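Local coordinates for protein botulinum neurotoxin type G (Clostridium botulinum, PDB 3MPP) that adheres to the host cell surface through this receptor-binding domain, part of a toxin heavy chain that delivers a zinc metalloprotease light chain into the cytosol, at residues Phe374-Ile379 with Leu416-Gln421; Asn224-Phe229 with Leu350-Tyr355. The protein carries 4 engineered substitutions. All coordinates share one frame; numbering follows the deposited sequence. Where two conformers were deposited one is given.

Interaction 1: Phe374-Ile379 with Leu416-Gln421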
# COMPACT_ATOMS: atom_id res chain seq x y z
N PHE A 374 26.00 0.41 14.63
CA PHE A 374 25.40 -0.25 15.79
C PHE A 374 24.43 -1.37 15.40
O PHE A 374 24.05 -2.18 16.24
CB PHE A 374 24.75 0.77 16.73
CG PHE A 374 25.72 1.78 17.28
CD1 PHE A 374 26.69 1.40 18.19
CD2 PHE A 374 25.69 3.10 16.86
CE1 PHE A 374 27.60 2.31 18.68
CE2 PHE A 374 26.60 4.02 17.35
CZ PHE A 374 27.56 3.62 18.26
N GLY A 375 24.04 -1.41 14.13
CA GLY A 375 23.14 -2.43 13.63
C GLY A 375 21.82 -1.88 13.12
O GLY A 375 21.68 -0.67 12.95
N LEU A 376 20.87 -2.78 12.86
CA LEU A 376 19.53 -2.40 12.43
C LEU A 376 18.53 -2.66 13.57
O LEU A 376 18.76 -3.55 14.41
CB LEU A 376 19.13 -3.22 11.19
CG LEU A 376 20.00 -3.04 9.94
CD1 LEU A 376 19.44 -3.88 8.73
CD2 LEU A 376 20.08 -1.57 9.60
N PHE A 377 17.45 -1.88 13.62
CA PHE A 377 16.35 -2.15 14.54
C PHE A 377 15.68 -3.47 14.17
O PHE A 377 15.49 -3.78 12.99
CB PHE A 377 15.28 -1.06 14.48
CG PHE A 377 15.65 0.22 15.18
CD1 PHE A 377 16.98 0.58 15.40
CD2 PHE A 377 14.65 1.11 15.57
CE1 PHE A 377 17.30 1.76 16.05
CE2 PHE A 377 14.97 2.30 16.21
CZ PHE A 377 16.29 2.63 16.45
N GLY A 378 15.27 -4.21 15.19
CA GLY A 378 14.62 -5.49 14.99
C GLY A 378 13.95 -5.92 16.28
O GLY A 378 13.62 -5.08 17.15
N ILE A 379 13.74 -7.21 16.41
CA ILE A 379 13.15 -7.80 17.60
C ILE A 379 14.04 -8.97 18.00
O ILE A 379 14.35 -9.83 17.16
CB ILE A 379 11.71 -8.27 17.34
CG1 ILE A 379 10.84 -7.09 16.90
CG2 ILE A 379 11.09 -8.90 18.61
CD1 ILE A 379 9.40 -7.48 16.52
N LEU A 416 13.62 -11.46 8.24
CA LEU A 416 12.66 -10.39 7.99
C LEU A 416 12.38 -9.54 9.23
O LEU A 416 11.66 -8.55 9.14
CB LEU A 416 11.34 -10.97 7.46
CG LEU A 416 11.44 -11.84 6.19
CD1 LEU A 416 10.08 -12.44 5.81
CD2 LEU A 416 12.06 -11.04 5.02
N GLY A 417 12.93 -9.93 10.38
CA GLY A 417 12.72 -9.19 11.62
C GLY A 417 13.19 -7.73 11.67
O GLY A 417 12.85 -6.99 12.60
N CYS A 418 14.02 -7.32 10.72
CA CYS A 418 14.48 -5.94 10.67
C CYS A 418 13.71 -5.14 9.64
O CYS A 418 14.11 -4.04 9.28
CB CYS A 418 15.98 -5.85 10.33
SG CYS A 418 16.46 -6.84 8.87
N ASN A 419 12.59 -5.68 9.18
CA ASN A 419 11.79 -4.95 8.18
C ASN A 419 10.53 -4.42 8.83
O ASN A 419 9.76 -5.19 9.39
CB ASN A 419 11.45 -5.84 6.99
CG ASN A 419 12.68 -6.35 6.29
OD1 ASN A 419 13.68 -5.64 6.19
ND2 ASN A 419 12.62 -7.59 5.80
N TRP A 420 10.32 -3.11 8.71
CA TRP A 420 9.23 -2.44 9.39
C TRP A 420 8.33 -1.70 8.42
O TRP A 420 8.76 -1.30 7.33
CB TRP A 420 9.81 -1.41 10.37
CG TRP A 420 10.75 -2.00 11.42
CD1 TRP A 420 12.12 -2.09 11.35
CD2 TRP A 420 10.38 -2.56 12.70
NE1 TRP A 420 12.62 -2.69 12.50
CE2 TRP A 420 11.58 -2.97 13.35
CE3 TRP A 420 9.17 -2.76 13.36
CZ2 TRP A 420 11.59 -3.56 14.62
CZ3 TRP A 420 9.18 -3.34 14.63
CH2 TRP A 420 10.38 -3.75 15.24
N GLN A 421 7.08 -1.50 8.84
CA GLN A 421 6.20 -0.56 8.15
C GLN A 421 5.54 0.36 9.17
O GLN A 421 5.29 -0.03 10.32
CB GLN A 421 5.13 -1.30 7.34
CG GLN A 421 5.73 -2.20 6.24
CD GLN A 421 4.66 -2.89 5.42
OE1 GLN A 421 3.61 -2.32 5.14
NE2 GLN A 421 4.93 -4.13 5.02
O HOH W 1 15.60 -2.26 10.75
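The side chain of Trp-420 leaves the backbone with CG anti to its carbonyl carbon (chi1 -58°), and a chi2 of 94° stands the indole roughly perpendicular to the plane of CA, CB and CG; its NE1 edge meets Phe-377. There NE1 donates to Phe-377 O over 3.1 Å, nearly straight at 165° about the hydrogen. The acceptor lies close to the indole plane, whereas the N-H comes in from above the peptide plane of Phe-377. The same oxygen accepts a bond from a water, 2.7 Å from Phe-377 O, which also donates to Cys-418 O. Cys-418 CA adds a C-H...O contact of 3.3 Å to Phe-377 O. A second such contact runs the other way, from Gly-378 CA to Gly-417 O at 3.3 Å. Gly-417 O also lies over one face of the indole, toward its rim, and accepts a hydrogen bond from Asn-244 ND2. Farther along the six-membered ring, Gly-378 O sits at the edge, 3.6 Å from Trp-420 CZ2, and Ile-379 CG1 approaches Trp-420 CH2 obliquely at 3.8 Å. Leu-376 CB and Cys-418 CB meet loosely.

The contact sets strand 373-382 of the beta-trefoil C-RBD against the type I turn Leu-416 to Asn-419 and strand 420-423. Phe-397 meets the rings of both Phe-377 and Trp-420. Tyr-403 OH, in the probable ganglioside-binding motif, is hydrogen-bonded to Ile-379 N, and the side chain of Cys-418 lies about 7 Å from that of Trp-402, the likely ganglioside site. Chemically, the Phe-377 carbonyl satisfies the indole N-H, and a water ties that same carbonyl to Cys-418 O of the turn; the bond at the ring edge, with the apolar neighbours, should restrict rotation of the indole.

Interaction 2: Asn224-Phe229 with Leu350-Tyr355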
# COMPACT_ATOMS: atom_id res chain seq x y z
N ASN A 224 12.78 4.64 -4.90
CA ASN A 224 13.53 5.55 -4.03
C ASN A 224 12.64 6.19 -2.98
O ASN A 224 13.11 6.88 -2.07
CB ASN A 224 14.22 6.65 -4.86
CG ASN A 224 15.07 7.58 -4.01
OD1 ASN A 224 15.02 8.81 -4.17
ND2 ASN A 224 15.86 7.01 -3.10
N THR A 225 11.34 5.95 -3.10
CA THR A 225 10.37 6.52 -2.18
C THR A 225 10.12 5.61 -0.98
O THR A 225 9.91 4.40 -1.14
CB THR A 225 9.04 6.84 -2.88
OG1 THR A 225 9.22 7.96 -3.77
CG2 THR A 225 7.95 7.17 -1.87
N LEU A 226 10.18 6.18 0.22
CA LEU A 226 9.80 5.47 1.43
C LEU A 226 8.28 5.57 1.54
O LEU A 226 7.70 6.64 1.35
CB LEU A 226 10.46 6.09 2.66
CG LEU A 226 11.98 5.86 2.78
CD1 LEU A 226 12.57 6.66 3.95
CD2 LEU A 226 12.26 4.39 2.95
N LYS A 227 7.62 4.46 1.84
CA LYS A 227 6.18 4.45 1.90
C LYS A 227 5.68 4.00 3.26
O LYS A 227 6.42 3.39 4.02
CB LYS A 227 5.65 3.52 0.81
CG LYS A 227 5.67 4.20 -0.57
CD LYS A 227 5.87 3.21 -1.67
CE LYS A 227 6.36 3.94 -2.93
NZ LYS A 227 7.34 3.11 -3.68
N ASP A 228 4.40 4.28 3.53
CA ASP A 228 3.73 3.75 4.72
C ASP A 228 3.03 2.42 4.41
O ASP A 228 3.09 1.91 3.28
CB ASP A 228 2.78 4.80 5.35
CG ASP A 228 1.57 5.15 4.46
OD1 ASP A 228 1.25 4.39 3.52
OD2 ASP A 228 0.93 6.19 4.72
N PHE A 229 2.41 1.84 5.43
CA PHE A 229 1.73 0.56 5.36
C PHE A 229 0.68 0.54 4.24
O PHE A 229 0.42 -0.50 3.63
CB PHE A 229 1.07 0.34 6.72
CG PHE A 229 0.38 -0.99 6.90
CD1 PHE A 229 1.11 -2.12 7.27
CD2 PHE A 229 -1.00 -1.09 6.82
CE1 PHE A 229 0.47 -3.32 7.51
CE2 PHE A 229 -1.65 -2.29 7.05
CZ PHE A 229 -0.91 -3.41 7.39
N LEU A 350 19.09 8.40 13.86
CA LEU A 350 18.85 7.19 13.09
C LEU A 350 18.77 7.50 11.61
O LEU A 350 18.68 8.66 11.20
CB LEU A 350 17.52 6.56 13.51
CG LEU A 350 17.29 6.40 15.01
CD1 LEU A 350 15.87 5.87 15.28
CD2 LEU A 350 18.37 5.50 15.59
N GLN A 351 18.78 6.44 10.80
CA GLN A 351 18.63 6.58 9.35
C GLN A 351 17.65 5.53 8.85
O GLN A 351 17.79 4.34 9.16
CB GLN A 351 19.98 6.41 8.65
CG GLN A 351 21.04 7.38 9.11
CD GLN A 351 22.43 6.96 8.67
OE1 GLN A 351 22.67 6.71 7.49
NE2 GLN A 351 23.37 6.90 9.62
N ILE A 352 16.65 5.96 8.08
CA ILE A 352 15.69 5.04 7.49
C ILE A 352 16.18 4.65 6.11
O ILE A 352 16.60 5.50 5.32
CB ILE A 352 14.27 5.64 7.43
CG1 ILE A 352 13.82 6.11 8.81
CG2 ILE A 352 13.27 4.61 6.95
CD1 ILE A 352 12.31 6.34 8.89
N LYS A 353 16.12 3.36 5.82
CA LYS A 353 16.74 2.84 4.61
C LYS A 353 15.78 1.89 3.89
O LYS A 353 14.78 1.45 4.45
CB LYS A 353 18.02 2.09 4.97
CG LYS A 353 19.01 2.84 5.84
CD LYS A 353 19.80 3.88 5.07
CE LYS A 353 20.76 3.25 4.10
NZ LYS A 353 21.86 4.21 3.79
N LYS A 354 16.11 1.57 2.65
CA LYS A 354 15.43 0.51 1.92
C LYS A 354 16.47 -0.30 1.16
O LYS A 354 16.74 -0.05 -0.02
CB LYS A 354 14.39 1.08 0.95
CG LYS A 354 13.22 0.16 0.75
CD LYS A 354 12.46 0.48 -0.53
CE LYS A 354 11.81 1.83 -0.48
NZ LYS A 354 10.85 1.97 -1.62
N TYR A 355 17.08 -1.26 1.84
CA TYR A 355 18.20 -2.02 1.28
C TYR A 355 17.82 -3.06 0.23
O TYR A 355 18.67 -3.51 -0.55
CB TYR A 355 18.97 -2.73 2.40
CG TYR A 355 19.75 -1.81 3.30
CD1 TYR A 355 20.82 -1.07 2.81
CD2 TYR A 355 19.44 -1.71 4.64
CE1 TYR A 355 21.55 -0.25 3.64
CE2 TYR A 355 20.16 -0.89 5.48
CZ TYR A 355 21.20 -0.17 4.98
OH TYR A 355 21.90 0.63 5.83
O HOH W 2 8.16 0.82 -3.02
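Lys-354 reaches across to Thr-225 with a side chain that is extended at chi2 and bent at chi3 (-65°). The bend swings CE toward the 224-229 segment, and CE comes within 3.3 Å of Thr-225 O. From there NZ donates to Thr-225 O over 2.6 Å, with a C=O...N angle of 149° and the donor tilted out of the carbonyl plane. Lys-358 O takes a further hydrogen bond from the same ammonium, so two backbone carbonyls hold it.

Beside this polar grip lies an apolar one. Leu-226 has CG anti to its carbonyl carbon and an extended chi2 (173°), which carries CD1 to within 3.7 Å of Ile-352 CG2; the two side chains cross obliquely. Ile-352 offers that methyl because CG2 stands anti to its own backbone N. In the C-RBD, a beta-trefoil, these residues join the end of strand 346-353 to the loop between helix 210-220 and strand 239-244. Ile-352 also packs against Ile-308 of strand 307-312.

Lys-227 completes the arrangement by bringing a second amine alongside, its NZ 4.2 Å from Lys-354 NZ. A water accepts from both amines, weakly from that of Lys-354, and could ease the repulsion between them. Such closeness of like charges may favour loss of a proton from one of the two.

Following the chain from the N terminus, 224-229 comes first, in the loop between helix 210-220 and strand 239-244; interaction 2 closes when 350-355 returns to it after 120 intervening residues. Interaction 1 then opens at 374-379 and closes a shorter excursion of 36 residues at 416-421. The two loops follow one another in series, neither nesting nor crossing. Both contacts nevertheless reach the same sheet: strand 346-353 pairs with 364-368, which pairs with 373-382, and Phe-377 CZ packs 3.5 Å from Leu-350 CD1. At the chain's far end, Gln-421 packs on Phe-229, joining the late strand 420-423 to the loop before strand 239-244.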